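Local coordinates for Ceg4 (Legionella pneumophila subsp. pneumophila, PDB 6AOK), which is a HAD-like phosphotyrosine phosphatase, a secreted effector that attenuates activation of eukaryotic MAPK pathways, at residues R161-D166 with E188-R193. Sequence-based numbering, arbitrary orientation.
Sequences RVYILD and EIRGYR
Tyr163 lays its ring under the notch between the neighbouring side chains of Arg190 and Tyr192. Arg190 CB sits over the face, 3.9 Å from the ring centroid, as a CH-pi contact displaced toward CE2, and that same CE2 corner meets the edge of the Tyr192 ring, CE2 to CE2 3.7 Å. One water ties both phenol oxygens together, 2.7 Å from Tyr163 OH and 2.9 Å from Tyr192 OH. Farther along this face, Leu165 CD2 nestles beside CB and CD2 of Tyr192, and helix 201-211 packs on the layer through Tyr204 and Val208. At the other end chi2 (-77°) bends Arg190 CD away from a straight chain. In the Arg161 conformer described here, the two guanidinium groups stack flat, planes 16° apart, despite the like charges, and Glu187 O accepts from Arg161 NH1. The strands are parallel neighbours, the beta-alpha-beta crossover running through helix 169-180, and strand 189-192 closes one border of the Rossmann-like HAD sheet. Five backbone hydrogen bonds stitch them, from Val162 N to Glu188 O (2.8 Å) up to Asp166 N to Tyr192 O (3.1 Å). On the helix 169-180 face, Gly191 adds no bump beside Ile164, whose CD1 instead reaches back to Ile189 CG2 at 3.7 Å. Next along the chain, Asp166 brings its carboxylate beside the magnesium site of Asp18, Asp20 and Asp167; OD2 is salt-bridged to Lys144 and OD1 accepts a hydrogen bond from Ser168 N.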
loop_
_atom_site.group_PDB
_atom_site.type_symbol
_atom_site.label_atom_id
_atom_site.label_comp_id
_atom_site.label_asym_id
_atom_site.label_seq_id
_atom_site.Cartn_x
_atom_site.Cartn_y
_atom_site.Cartn_z
ATOM N N ARG A 161 12.492 1.532 -12.796
ATOM C CA ARG A 161 11.262 2.302 -12.714
ATOM C C ARG A 161 10.885 2.491 -11.257
ATOM O O ARG A 161 10.948 1.538 -10.477
ATOM C CB ARG A 161 10.137 1.583 -13.455
ATOM C CG ARG A 161 8.916 2.430 -13.674
ATOM C CD ARG A 161 8.421 2.289 -15.122
ATOM N NE ARG A 161 9.469 2.096 -16.123
ATOM C CZ ARG A 161 10.380 3.005 -16.445
ATOM N NH1 ARG A 161 10.403 4.160 -15.798
ATOM N NH2 ARG A 161 11.283 2.747 -17.382
ATOM N N VAL A 162 10.490 3.712 -10.897
ATOM C CA VAL A 162 9.990 4.006 -9.557
ATOM C C VAL A 162 8.582 4.527 -9.720
ATOM O O VAL A 162 8.380 5.524 -10.423
ATOM C CB VAL A 162 10.865 5.042 -8.820
ATOM C CG1 VAL A 162 10.283 5.321 -7.413
ATOM C CG2 VAL A 162 12.386 4.588 -8.797
ATOM N N TYR A 163 7.606 3.857 -9.074
ATOM C CA TYR A 163 6.210 4.316 -9.021
ATOM C C TYR A 163 5.979 5.143 -7.763
ATOM O O TYR A 163 6.456 4.777 -6.678
ATOM C CB TYR A 163 5.241 3.142 -8.985
ATOM C CG TYR A 163 4.985 2.620 -10.368
ATOM C CD1 TYR A 163 5.924 1.845 -11.005
ATOM C CD2 TYR A 163 3.817 2.909 -11.028
ATOM C CE1 TYR A 163 5.695 1.370 -12.263
ATOM C CE2 TYR A 163 3.586 2.453 -12.283
ATOM C CZ TYR A 163 4.534 1.667 -12.911
ATOM O OH TYR A 163 4.325 1.197 -14.217
ATOM N N ILE A 164 5.248 6.254 -7.914
ATOM C CA ILE A 164 4.834 7.099 -6.793
ATOM C C ILE A 164 3.343 7.346 -6.919
ATOM O O ILE A 164 2.900 7.897 -7.929
ATOM C CB ILE A 164 5.567 8.440 -6.764
ATOM C CG1 ILE A 164 7.078 8.199 -6.887
ATOM C CG2 ILE A 164 5.205 9.180 -5.466
ATOM C CD1 ILE A 164 7.891 9.478 -7.301
ATOM N N LEU A 165 2.574 6.927 -5.904
ATOM C CA LEU A 165 1.118 7.031 -5.954
ATOM C C LEU A 165 0.654 7.673 -4.675
ATOM O O LEU A 165 0.987 7.181 -3.587
ATOM C CB LEU A 165 0.455 5.658 -6.100
ATOM C CG LEU A 165 0.932 4.974 -7.372
ATOM C CD1 LEU A 165 1.900 3.884 -6.977
ATOM C CD2 LEU A 165 -0.213 4.423 -8.215
ATOM N N ASP A 166 -0.108 8.760 -4.784
ATOM C CA ASP A 166 -0.653 9.367 -3.560
ATOM C C ASP A 166 -1.832 10.260 -3.921
ATOM O O ASP A 166 -1.778 11.006 -4.906
ATOM C CB ASP A 166 0.422 10.175 -2.803
ATOM C CG ASP A 166 0.141 10.292 -1.313
ATOM O OD1 ASP A 166 -1.008 10.639 -0.958
ATOM O OD2 ASP A 166 1.078 10.061 -0.478
ATOM N N GLU A 188 12.339 7.454 -15.593
ATOM C CA GLU A 188 12.385 6.383 -14.619
ATOM C C GLU A 188 11.236 6.461 -13.639
ATOM O O GLU A 188 10.926 5.461 -12.991
ATOM C CB GLU A 188 13.706 6.421 -13.862
ATOM C CG GLU A 188 14.852 5.877 -14.674
ATOM C CD GLU A 188 16.191 6.385 -14.193
ATOM O OE1 GLU A 188 16.260 7.520 -13.646
ATOM O OE2 GLU A 188 17.193 5.660 -14.395
ATOM N N ILE A 189 10.569 7.600 -13.559
ATOM C CA ILE A 189 9.522 7.836 -12.562
ATOM C C ILE A 189 8.151 7.746 -13.221
ATOM O O ILE A 189 7.906 8.391 -14.245
ATOM C CB ILE A 189 9.695 9.209 -11.905
ATOM C CG1 ILE A 189 11.051 9.305 -11.207
ATOM C CG2 ILE A 189 8.535 9.501 -10.937
ATOM C CD1 ILE A 189 11.504 10.711 -10.881
ATOM N N ARG A 190 7.248 6.983 -12.613
ATOM C CA ARG A 190 5.850 6.934 -13.018
ATOM C C ARG A 190 5.072 7.440 -11.809
ATOM O O ARG A 190 4.866 6.681 -10.849
ATOM C CB ARG A 190 5.420 5.511 -13.382
ATOM C CG ARG A 190 6.183 4.873 -14.570
ATOM C CD ARG A 190 5.706 5.417 -15.894
ATOM N NE ARG A 190 6.234 4.645 -17.022
ATOM C CZ ARG A 190 7.396 4.895 -17.635
ATOM N NH1 ARG A 190 8.162 5.918 -17.228
ATOM N NH2 ARG A 190 7.788 4.138 -18.670
ATOM N N GLY A 191 4.659 8.703 -11.851
ATOM C CA GLY A 191 4.017 9.341 -10.714
ATOM C C GLY A 191 2.545 9.533 -11.003
ATOM O O GLY A 191 2.161 9.997 -12.081
ATOM N N TYR A 192 1.707 9.174 -10.028
ATOM C CA TYR A 192 0.270 9.336 -10.158
ATOM C C TYR A 192 -0.259 10.016 -8.906
ATOM O O TYR A 192 -0.165 9.470 -7.801
ATOM C CB TYR A 192 -0.422 7.985 -10.362
ATOM C CG TYR A 192 0.129 7.261 -11.543
ATOM C CD1 TYR A 192 -0.308 7.561 -12.838
ATOM C CD2 TYR A 192 1.148 6.328 -11.376
ATOM C CE1 TYR A 192 0.209 6.935 -13.922
ATOM C CE2 TYR A 192 1.693 5.672 -12.492
ATOM C CZ TYR A 192 1.195 5.986 -13.745
ATOM O OH TYR A 192 1.709 5.374 -14.833
ATOM N N ARG A 193 -0.853 11.160 -9.102
ATOM C CA ARG A 193 -1.507 11.937 -8.058
ATOM C C ARG A 193 -2.960 12.010 -8.512
ATOM O O ARG A 193 -3.313 12.821 -9.367
ATOM C CB ARG A 193 -0.903 13.336 -7.960
ATOM C CG ARG A 193 -0.968 13.945 -6.569
ATOM C CD ARG A 193 -2.403 14.062 -6.084
ATOM N NE ARG A 193 -3.184 14.984 -6.904
ATOM C CZ ARG A 193 -4.495 15.163 -6.783
ATOM N NH1 ARG A 193 -5.125 16.024 -7.573
ATOM N NH2 ARG A 193 -5.179 14.483 -5.874
HETATM O O HOH W 1 2.394 2.645 -15.368
#